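Local coordinates for protein alpha-glucosidase (Pseudoalteromonas sp. K8, PDB 5HQA) that probably hydrolyses alpha-glucosidic bonds, as a calcium-binding glycoside hydrolase of family 97 whose activity is enhanced by chloride, at residues W66-V77 / N242-N250; V3-I14 / Q79-F87. One frame throughout, in Å; residues are numbered along the deposited sequence. Where two conformers were deposited one is given.

Contact 1 of 2, residues W66-V77 / N242-N250; sequences WQQPWGERQTVV and NSDIILNLN
Leu247 laps its CD1 methyl against the terminal amide of Gln68, CD1 lying 3.5 Å from OE1, and the two side chains cross at about a right angle. That amide is a firm surface, because Gln68 NE2 donates both to Arg73 O and to OE1 of Glu72, whose carboxylate also makes a salt bridge to Arg445. Nearer the helix, Leu247 CB meets the rim of the Trp66 indole at CZ2 (4.0 Å). With its CG placed between the backbone N and the carbonyl carbon (chi1 54°), Trp66 rests one ring face on Val76 and directs NE1 at the helix. There NE1 donates to Asn248 OD1 at 2.9 Å, in the ring plane and almost straight at 178°. The same amide gives ND2 to Val77 O at 3.0 Å; with both ends engaged, its rotation is fixed across two paired strands. Arg73 NH2 reaches Asp244 OD1 on its syn side at 2.7 Å in a salt bridge, a single, bent contact with guanidinium and carboxylate planes 70° apart. NE and NH1 turn instead to Gln556 and Ser557, and water 2 ties NH1 to Asn242 OD1. With an alanine in place of Arg73, Asp244 would probably lose its charge partner, close to the like-charged Glu72, while Gln556 OE1 and Ser557 O would lose their guanidinium donors. The whole is a short helix docked on an antiparallel beta hairpin, in the mutarotase-like N-terminal region of family 97 enzymes.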
loop_
_atom_site.group_PDB
_atom_site.type_symbol
_atom_site.label_atom_id
_atom_site.label_comp_id
_atom_site.label_asym_id
_atom_site.label_seq_id
_atom_site.Cartn_x
_atom_site.Cartn_y
_atom_site.Cartn_z
ATOM N N TRP A 66 -2.547 -1.513 21.385
ATOM C CA TRP A 66 -3.347 -0.334 21.089
ATOM C C TRP A 66 -4.435 -0.714 20.092
ATOM O O TRP A 66 -4.378 -1.769 19.451
ATOM C CB TRP A 66 -2.472 0.818 20.562
ATOM C CG TRP A 66 -1.613 0.464 19.368
ATOM C CD1 TRP A 66 -0.417 -0.205 19.380
ATOM C CD2 TRP A 66 -1.879 0.786 17.992
ATOM N NE1 TRP A 66 0.073 -0.327 18.093
ATOM C CE2 TRP A 66 -0.805 0.274 17.226
ATOM C CE3 TRP A 66 -2.918 1.458 17.335
ATOM C CZ2 TRP A 66 -0.748 0.411 15.833
ATOM C CZ3 TRP A 66 -2.857 1.591 15.949
ATOM C CH2 TRP A 66 -1.780 1.070 15.218
ATOM N N GLN A 67 -5.441 0.147 19.973
ATOM C CA GLN A 67 -6.610 -0.141 19.152
ATOM C C GLN A 67 -6.633 0.752 17.915
ATOM O O GLN A 67 -6.421 1.965 18.015
ATOM C CB GLN A 67 -7.904 0.030 19.956
ATOM C CG GLN A 67 -9.147 -0.188 19.094
ATOM C CD GLN A 67 -10.332 -0.726 19.871
ATOM O OE1 GLN A 67 -10.213 -1.708 20.607
ATOM N NE2 GLN A 67 -11.488 -0.088 19.704
ATOM N N GLN A 68 -6.890 0.142 16.739
ATOM C CA GLN A 68 -7.012 0.928 15.513
ATOM C C GLN A 68 -8.435 1.454 15.353
ATOM O O GLN A 68 -9.396 0.760 15.693
ATOM C CB GLN A 68 -6.672 0.090 14.290
ATOM C CG GLN A 68 -5.329 -0.588 14.336
ATOM C CD GLN A 68 -4.779 -0.757 12.943
ATOM O OE1 GLN A 68 -4.297 0.205 12.348
ATOM N NE2 GLN A 68 -4.870 -1.971 12.401
ATOM N N PRO A 69 -8.605 2.666 14.821
ATOM C CA PRO A 69 -9.971 3.112 14.495
ATOM C C PRO A 69 -10.594 2.289 13.383
ATOM O O PRO A 69 -11.804 2.049 13.392
ATOM C CB PRO A 69 -9.769 4.577 14.077
ATOM C CG PRO A 69 -8.351 4.627 13.570
ATOM C CD PRO A 69 -7.582 3.662 14.452
ATOM N N TRP A 70 -9.785 1.864 12.419
ATOM C CA TRP A 70 -10.161 0.969 11.337
ATOM C C TRP A 70 -8.882 0.261 10.933
ATOM O O TRP A 70 -7.783 0.741 11.217
ATOM C CB TRP A 70 -10.752 1.718 10.137
ATOM C CG TRP A 70 -9.854 2.825 9.646
ATOM C CD1 TRP A 70 -9.913 4.144 10.005
ATOM C CD2 TRP A 70 -8.759 2.711 8.726
ATOM N NE1 TRP A 70 -8.928 4.858 9.358
ATOM C CE2 TRP A 70 -8.206 4.002 8.569
ATOM C CE3 TRP A 70 -8.197 1.647 8.012
ATOM C CZ2 TRP A 70 -7.118 4.255 7.728
ATOM C CZ3 TRP A 70 -7.119 1.901 7.181
ATOM C CH2 TRP A 70 -6.593 3.195 7.042
ATOM N N GLY A 71 -9.008 -0.874 10.269
ATOM C CA GLY A 71 -7.809 -1.569 9.858
ATOM C C GLY A 71 -8.069 -3.024 9.526
ATOM O O GLY A 71 -9.213 -3.470 9.404
ATOM N N GLU A 72 -6.959 -3.743 9.366
ATOM C CA GLU A 72 -6.952 -5.176 9.127
ATOM C C GLU A 72 -7.048 -5.971 10.423
ATOM O O GLU A 72 -7.291 -7.182 10.386
ATOM C CB GLU A 72 -5.682 -5.552 8.350
ATOM C CG GLU A 72 -4.358 -5.370 9.119
ATOM C CD GLU A 72 -3.772 -3.949 9.074
ATOM O OE1 GLU A 72 -4.426 -2.985 9.540
ATOM O OE2 GLU A 72 -2.625 -3.805 8.586
ATOM N N ARG A 73 -6.868 -5.314 11.563
ATOM C CA ARG A 73 -7.120 -5.916 12.860
ATOM C C ARG A 73 -7.421 -4.785 13.829
ATOM O O ARG A 73 -6.946 -3.658 13.653
ATOM C CB ARG A 73 -5.941 -6.773 13.351
ATOM C CG ARG A 73 -4.620 -6.026 13.496
ATOM C CD ARG A 73 -3.479 -6.989 13.873
ATOM N NE ARG A 73 -3.533 -8.215 13.080
ATOM C CZ ARG A 73 -2.896 -8.396 11.929
ATOM N NH1 ARG A 73 -3.021 -9.541 11.278
ATOM N NH2 ARG A 73 -2.132 -7.441 11.428
ATOM N N GLN A 74 -8.230 -5.095 14.844
ATOM C CA GLN A 74 -8.665 -4.078 15.789
ATOM C C GLN A 74 -7.600 -3.785 16.840
ATOM O O GLN A 74 -7.346 -2.616 17.157
ATOM C CB GLN A 74 -9.960 -4.528 16.451
ATOM C CG GLN A 74 -10.401 -3.663 17.605
ATOM C CD GLN A 74 -11.822 -3.976 18.007
ATOM O OE1 GLN A 74 -12.491 -4.791 17.367
ATOM N NE2 GLN A 74 -12.300 -3.324 19.060
ATOM N N THR A 75 -6.961 -4.820 17.379
ATOM C CA THR A 75 -5.934 -4.678 18.407
ATOM C C THR A 75 -4.564 -5.012 17.828
ATOM O O THR A 75 -4.383 -6.074 17.223
ATOM C CB THR A 75 -6.236 -5.588 19.593
ATOM O OG1 THR A 75 -7.534 -5.269 20.104
ATOM C CG2 THR A 75 -5.208 -5.394 20.693
ATOM N N VAL A 76 -3.605 -4.110 18.025
ATOM C CA VAL A 76 -2.234 -4.281 17.555
ATOM C C VAL A 76 -1.351 -4.423 18.779
ATOM O O VAL A 76 -1.338 -3.541 19.648
ATOM C CB VAL A 76 -1.768 -3.103 16.683
ATOM C CG1 VAL A 76 -0.292 -3.250 16.322
ATOM C CG2 VAL A 76 -2.643 -2.985 15.417
ATOM N N VAL A 77 -0.611 -5.524 18.840
ATOM C CA VAL A 77 0.307 -5.808 19.936
ATOM C C VAL A 77 1.686 -5.267 19.575
ATOM O O VAL A 77 2.170 -5.478 18.456
ATOM C CB VAL A 77 0.357 -7.319 20.214
ATOM C CG1 VAL A 77 1.533 -7.665 21.126
ATOM C CG2 VAL A 77 -0.965 -7.783 20.812
ATOM N N ASN A 242 1.923 -11.338 8.308
ATOM C CA ASN A 242 1.214 -11.240 9.583
ATOM C C ASN A 242 1.892 -10.319 10.602
ATOM O O ASN A 242 1.505 -10.327 11.769
ATOM C CB ASN A 242 1.029 -12.640 10.171
ATOM C CG ASN A 242 0.065 -13.464 9.355
ATOM O OD1 ASN A 242 -0.918 -12.932 8.832
ATOM N ND2 ASN A 242 0.342 -14.758 9.221
ATOM N N SER A 243 2.851 -9.508 10.199
ATOM C CA SER A 243 3.526 -8.609 11.124
ATOM C C SER A 243 2.853 -7.233 11.146
ATOM O O SER A 243 2.346 -6.755 10.129
ATOM C CB SER A 243 4.998 -8.466 10.730
ATOM O OG SER A 243 5.635 -7.481 11.521
ATOM N N ASP A 244 2.850 -6.601 12.327
ATOM C CA ASP A 244 2.386 -5.226 12.498
ATOM C C ASP A 244 3.536 -4.228 12.632
ATOM O O ASP A 244 3.331 -3.116 13.133
ATOM C CB ASP A 244 1.487 -5.119 13.731
ATOM C CG ASP A 244 0.174 -5.860 13.567
ATOM O OD1 ASP A 244 -0.565 -5.577 12.599
ATOM O OD2 ASP A 244 -0.122 -6.728 14.418
ATOM N N ILE A 245 4.743 -4.601 12.211
ATOM C CA ILE A 245 5.908 -3.782 12.532
ATOM C C ILE A 245 5.791 -2.388 11.910
ATOM O O ILE A 245 6.153 -1.388 12.541
ATOM C CB ILE A 245 7.200 -4.507 12.115
ATOM C CG1 ILE A 245 8.422 -3.758 12.636
ATOM C CG2 ILE A 245 7.277 -4.685 10.589
ATOM C CD1 ILE A 245 9.703 -4.533 12.431
ATOM N N ILE A 246 5.243 -2.284 10.693
ATOM C CA ILE A 246 5.165 -0.968 10.052
ATOM C C ILE A 246 4.271 -0.035 10.865
ATOM O O ILE A 246 4.653 1.100 11.180
ATOM C CB ILE A 246 4.677 -1.086 8.596
ATOM C CG1 ILE A 246 5.652 -1.928 7.758
ATOM C CG2 ILE A 246 4.520 0.306 7.981
ATOM C CD1 ILE A 246 7.093 -1.412 7.775
ATOM N N LEU A 247 3.073 -0.497 11.232
ATOM C CA LEU A 247 2.203 0.331 12.064
ATOM C C LEU A 247 2.845 0.641 13.406
ATOM O O LEU A 247 2.743 1.769 13.905
ATOM C CB LEU A 247 0.861 -0.359 12.290
ATOM C CG LEU A 247 -0.114 -0.403 11.110
ATOM C CD1 LEU A 247 -1.295 -1.289 11.490
ATOM C CD2 LEU A 247 -0.586 1.001 10.752
ATOM N N ASN A 248 3.487 -0.356 14.025
ATOM C CA ASN A 248 4.033 -0.159 15.368
ATOM C C ASN A 248 5.150 0.871 15.399
ATOM O O ASN A 248 5.441 1.425 16.466
ATOM C CB ASN A 248 4.541 -1.482 15.936
ATOM C CG ASN A 248 3.452 -2.245 16.665
ATOM O OD1 ASN A 248 2.573 -1.639 17.280
ATOM N ND2 ASN A 248 3.500 -3.571 16.598
ATOM N N LEU A 249 5.780 1.146 14.263
ATOM C CA LEU A 249 6.861 2.117 14.238
ATOM C C LEU A 249 6.374 3.531 13.959
ATOM O O LEU A 249 7.185 4.456 13.947
ATOM C CB LEU A 249 7.908 1.701 13.204
ATOM C CG LEU A 249 8.691 0.453 13.613
ATOM C CD1 LEU A 249 9.648 0.078 12.516
ATOM C CD2 LEU A 249 9.455 0.685 14.929
ATOM N N ASN A 250 5.080 3.729 13.743
ATOM C CA ASN A 250 4.544 5.059 13.505
ATOM C C ASN A 250 4.010 5.686 14.789
ATOM O O ASN A 250 3.677 4.998 15.761
ATOM C CB ASN A 250 3.444 5.006 12.449
ATOM C CG ASN A 250 4.008 5.026 11.051
ATOM O OD1 ASN A 250 4.137 6.093 10.444
ATOM N ND2 ASN A 250 4.410 3.857 10.552
HETATM O O HOH W 1 -0.314 -4.507 9.977
HETATM O O HOH W 2 -2.288 -10.470 8.696
HETATM O O HOH W 3 -0.325 -7.219 9.036
HETATM O O HOH W 4 -1.266 -7.577 16.855
HETATM O O HOH W 5 1.757 -7.452 16.490
#

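Contact 2 of 2, residues V3-I14 / Q79-F87; sequences VQSPDGNIKIII and QHNEVTVTF. With FMT (formic acid), chain I.
Val83 pushes its CG1 methyl into the hollow beside Val3, 3.6 Å from Val3 CB and nearly as close to Val3 CG1. The same methyl also has Ile14 CD1 for a neighbour, at 4.2 Å, so one bump serves two residues from adjacent strands. Val3 answers with a bump of its own: CG2, anti to the backbone N because chi1 is 65°, slides past the Asn81 side chain and lies 3.8 Å from its CB. Further along, Ile14 CG2 projects into the angle formed by Val85 and Phe87. It meets Val85 CG1 tip to tip, and touches the ring edge of Phe87 at CZ (3.7 Å), the isoleucine and phenylalanine side chains crossing at about a right angle. At the other end the fit changes from methyl groups to backbone. The ring of Pro6, in the type I turn Ser5 to Gly8, sets CG over the 79-87 backbone, 3.7 Å from Gln79 O. Next to it Asn81 ND2 donates to Gln4 O at 2.8 Å, in the plane of its own amide but tilted from that of the carbonyl; this is a polar pin at the border of an otherwise apolar seam. With strands 10-14 and 79-87 only 13° from parallel and 10.0 Å apart at closest, the layers stack face to face, as in a beta sandwich. Strands 2-4 and 10-15 pair with each other, and strand 22-27 follows 10-15 in their sheet; in the facing sheet, 75-89 runs between 53-67 and 95-104, whose Phe101 adds to the cover of Ile14 while Ile54 of 53-67 borders Phe87.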
loop_
_atom_site.group_PDB
_atom_site.type_symbol
_atom_site.label_atom_id
_atom_site.label_comp_id
_atom_site.label_asym_id
_atom_site.label_seq_id
_atom_site.Cartn_x
_atom_site.Cartn_y
_atom_site.Cartn_z
ATOM N N VAL A 3 21.095 -6.204 20.789
ATOM C CA VAL A 3 19.693 -6.235 21.185
ATOM C C VAL A 3 19.061 -7.423 20.475
ATOM O O VAL A 3 19.459 -7.777 19.361
ATOM C CB VAL A 3 18.962 -4.906 20.853
ATOM C CG1 VAL A 3 18.881 -4.672 19.335
ATOM C CG2 VAL A 3 17.571 -4.854 21.505
ATOM N N GLN A 4 18.100 -8.067 21.142
ATOM C CA GLN A 4 17.454 -9.261 20.612
ATOM C C GLN A 4 15.943 -9.099 20.647
ATOM O O GLN A 4 15.396 -8.346 21.457
ATOM C CB GLN A 4 17.837 -10.516 21.412
ATOM C CG GLN A 4 19.321 -10.663 21.679
ATOM C CD GLN A 4 19.635 -11.905 22.502
ATOM O OE1 GLN A 4 18.729 -12.630 22.922
ATOM N NE2 GLN A 4 20.922 -12.151 22.738
ATOM N N SER A 5 15.264 -9.838 19.772
ATOM C CA SER A 5 13.815 -9.875 19.833
ATOM C C SER A 5 13.374 -10.476 21.167
ATOM O O SER A 5 14.162 -11.136 21.851
ATOM C CB SER A 5 13.250 -10.693 18.671
ATOM O OG SER A 5 13.806 -11.997 18.673
ATOM N N PRO A 6 12.119 -10.252 21.564
ATOM C CA PRO A 6 11.630 -10.888 22.795
ATOM C C PRO A 6 11.840 -12.395 22.830
ATOM O O PRO A 6 12.225 -12.927 23.879
ATOM C CB PRO A 6 10.145 -10.511 22.800
ATOM C CG PRO A 6 10.121 -9.181 22.099
ATOM C CD PRO A 6 11.135 -9.311 20.998
ATOM N N ASP A 7 11.632 -13.099 21.716
ATOM C CA ASP A 7 11.822 -14.545 21.730
ATOM C C ASP A 7 13.276 -14.960 21.528
ATOM O O ASP A 7 13.575 -16.159 21.586
ATOM C CB ASP A 7 10.918 -15.223 20.687
ATOM C CG ASP A 7 11.274 -14.871 19.244
ATOM O OD1 ASP A 7 12.323 -14.247 18.978
ATOM O OD2 ASP A 7 10.479 -15.243 18.349
ATOM N N GLY A 8 14.184 -14.010 21.309
ATOM C CA GLY A 8 15.597 -14.308 21.159
ATOM C C GLY A 8 16.040 -14.732 19.772
ATOM O O GLY A 8 17.247 -14.854 19.544
ATOM N N ASN A 9 15.114 -14.953 18.831
ATOM C CA ASN A 9 15.512 -15.505 17.538
ATOM C C ASN A 9 16.201 -14.487 16.640
ATOM O O ASN A 9 17.050 -14.872 15.825
ATOM C CB ASN A 9 14.307 -16.097 16.820
ATOM C CG ASN A 9 13.863 -17.400 17.442
ATOM O OD1 ASN A 9 14.686 -18.168 17.939
ATOM N ND2 ASN A 9 12.560 -17.648 17.439
ATOM N N ILE A 10 15.864 -13.205 16.757
ATOM C CA ILE A 10 16.529 -12.152 15.990
ATOM C C ILE A 10 17.512 -11.443 16.908
ATOM O O ILE A 10 17.144 -10.991 18.002
ATOM C CB ILE A 10 15.518 -11.157 15.395
ATOM C CG1 ILE A 10 14.611 -11.868 14.384
ATOM C CG2 ILE A 10 16.256 -9.988 14.728
ATOM C CD1 ILE A 10 13.487 -11.000 13.848
ATOM N N LYS A 11 18.763 -11.357 16.476
ATOM C CA LYS A 11 19.811 -10.746 17.282
ATOM C C LYS A 11 20.535 -9.722 16.421
ATOM O O LYS A 11 21.012 -10.056 15.332
ATOM C CB LYS A 11 20.784 -11.803 17.811
ATOM C CG LYS A 11 20.127 -12.885 18.687
ATOM C CD LYS A 11 21.177 -13.823 19.300
ATOM C CE LYS A 11 20.530 -14.960 20.092
ATOM N NZ LYS A 11 19.734 -15.876 19.211
ATOM N N ILE A 12 20.622 -8.485 16.903
ATOM C CA ILE A 12 21.296 -7.406 16.187
ATOM C C ILE A 12 22.541 -7.021 16.969
ATOM O O ILE A 12 22.454 -6.716 18.164
ATOM C CB ILE A 12 20.384 -6.180 15.996
ATOM C CG1 ILE A 12 19.073 -6.568 15.310
ATOM C CG2 ILE A 12 21.117 -5.097 15.201
ATOM C CD1 ILE A 12 17.901 -6.717 16.267
ATOM N N ILE A 13 23.691 -7.026 16.298
ATOM C CA ILE A 13 24.955 -6.604 16.891
ATOM C C ILE A 13 25.350 -5.291 16.238
ATOM O O ILE A 13 25.482 -5.219 15.009
ATOM C CB ILE A 13 26.067 -7.646 16.715
ATOM C CG1 ILE A 13 25.706 -8.947 17.425
ATOM C CG2 ILE A 13 27.375 -7.106 17.280
ATOM C CD1 ILE A 13 26.696 -10.049 17.140
ATOM N N ILE A 14 25.534 -4.257 17.056
ATOM C CA ILE A 14 25.939 -2.935 16.597
ATOM C C ILE A 14 27.395 -2.738 16.998
ATOM O O ILE A 14 27.766 -2.978 18.155
ATOM C CB ILE A 14 25.038 -1.837 17.183
ATOM C CG1 ILE A 14 23.564 -2.121 16.863
ATOM C CG2 ILE A 14 25.441 -0.494 16.621
ATOM C CD1 ILE A 14 22.808 -2.841 17.972
ATOM N N GLN A 79 5.363 -5.603 21.082
ATOM C CA GLN A 79 6.320 -6.211 22.008
ATOM C C GLN A 79 7.694 -6.157 21.365
ATOM O O GLN A 79 7.919 -6.797 20.333
ATOM C CB GLN A 79 5.944 -7.652 22.334
ATOM C CG GLN A 79 4.643 -7.769 23.096
ATOM C CD GLN A 79 4.148 -9.205 23.236
ATOM O OE1 GLN A 79 4.362 -10.042 22.353
ATOM N NE2 GLN A 79 3.473 -9.489 24.348
ATOM N N HIS A 80 8.611 -5.401 21.962
ATOM C CA HIS A 80 9.941 -5.308 21.380
ATOM C C HIS A 80 10.944 -4.948 22.463
ATOM O O HIS A 80 10.590 -4.407 23.514
ATOM C CB HIS A 80 9.997 -4.287 20.229
ATOM C CG HIS A 80 9.867 -2.857 20.665
ATOM N ND1 HIS A 80 8.654 -2.197 20.708
ATOM C CD2 HIS A 80 10.801 -1.952 21.050
ATOM C CE1 HIS A 80 8.846 -0.952 21.111
ATOM N NE2 HIS A 80 10.139 -0.780 21.332
ATOM N N ASN A 81 12.200 -5.286 22.201
ATOM C CA ASN A 81 13.314 -4.746 22.961
ATOM C C ASN A 81 13.944 -3.619 22.157
ATOM O O ASN A 81 13.922 -3.624 20.926
ATOM C CB ASN A 81 14.350 -5.822 23.276
ATOM C CG ASN A 81 13.824 -6.862 24.232
ATOM O OD1 ASN A 81 13.107 -6.536 25.183
ATOM N ND2 ASN A 81 14.164 -8.124 23.989
ATOM N N GLU A 82 14.499 -2.648 22.866
ATOM C CA GLU A 82 14.964 -1.411 22.262
ATOM C C GLU A 82 16.352 -1.096 22.795
ATOM O O GLU A 82 16.629 -1.310 23.978
ATOM C CB GLU A 82 13.990 -0.283 22.590
ATOM C CG GLU A 82 14.256 1.061 21.940
ATOM C CD GLU A 82 13.087 2.015 22.169
ATOM O OE1 GLU A 82 11.970 1.531 22.458
ATOM O OE2 GLU A 82 13.273 3.240 22.079
ATOM N N VAL A 83 17.233 -0.613 21.926
ATOM C CA VAL A 83 18.512 -0.080 22.379
ATOM C C VAL A 83 18.814 1.182 21.588
ATOM O O VAL A 83 18.617 1.231 20.370
ATOM C CB VAL A 83 19.664 -1.102 22.258
ATOM C CG1 VAL A 83 19.985 -1.416 20.795
ATOM C CG2 VAL A 83 20.921 -0.586 23.012
ATOM N N THR A 84 19.265 2.216 22.292
ATOM C CA THR A 84 19.769 3.426 21.662
ATOM C C THR A 84 21.283 3.418 21.811
ATOM O O THR A 84 21.801 3.366 22.934
ATOM C CB THR A 84 19.154 4.673 22.288
ATOM O OG1 THR A 84 17.727 4.588 22.192
ATOM C CG2 THR A 84 19.631 5.915 21.552
ATOM N N VAL A 85 21.984 3.433 20.680
ATOM C CA VAL A 85 23.440 3.370 20.640
ATOM C C VAL A 85 23.948 4.750 20.264
ATOM O O VAL A 85 23.569 5.286 19.219
ATOM C CB VAL A 85 23.928 2.317 19.634
ATOM C CG1 VAL A 85 25.437 2.214 19.683
ATOM C CG2 VAL A 85 23.275 0.971 19.924
ATOM N N THR A 86 24.790 5.337 21.112
ATOM C CA THR A 86 25.322 6.668 20.857
ATOM C C THR A 86 26.742 6.544 20.327
ATOM O O THR A 86 27.568 5.837 20.917
ATOM C CB THR A 86 25.299 7.528 22.121
ATOM O OG1 THR A 86 23.943 7.713 22.529
ATOM C CG2 THR A 86 25.920 8.888 21.850
ATOM N N PHE A 87 27.012 7.223 19.213
ATOM C CA PHE A 87 28.322 7.261 18.580
ATOM C C PHE A 87 28.889 8.665 18.692
ATOM O O PHE A 87 28.157 9.652 18.570
ATOM C CB PHE A 87 28.246 6.891 17.097
ATOM C CG PHE A 87 27.683 5.530 16.830
ATOM C CD1 PHE A 87 28.517 4.422 16.759
ATOM C CD2 PHE A 87 26.325 5.356 16.627
ATOM C CE1 PHE A 87 27.999 3.162 16.503
ATOM C CE2 PHE A 87 25.806 4.101 16.367
ATOM C CZ PHE A 87 26.645 3.003 16.304
HETATM C C FMT I . 16.602 6.521 25.287
HETATM O O1 FMT I . 17.278 7.141 24.465
HETATM O O2 FMT I . 15.400 6.725 25.482
#

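How the contacts relate
The two contacts divide one long strand between them: contact 1 takes the start of strand 75-89 and contact 2 its continuation, and their centres lie about 21 Å apart. Along the chain they interleave, in the order 3-14, 66-77, 79-87, 242-250, with all four segments inside the N-terminal region of the family. Contact 2 joins the strand's sheet to the facing sheet that opens the chain. Contact 1 instead docks that sheet's hairpin end on helix 245-248, and stands closer to the centre of the chain, about 14 Å against 27 Å. Strand 75-89 is thus shared by packing against the first strands of the chain and, with Trp66 and the 68-74 loop, against helix 245-248.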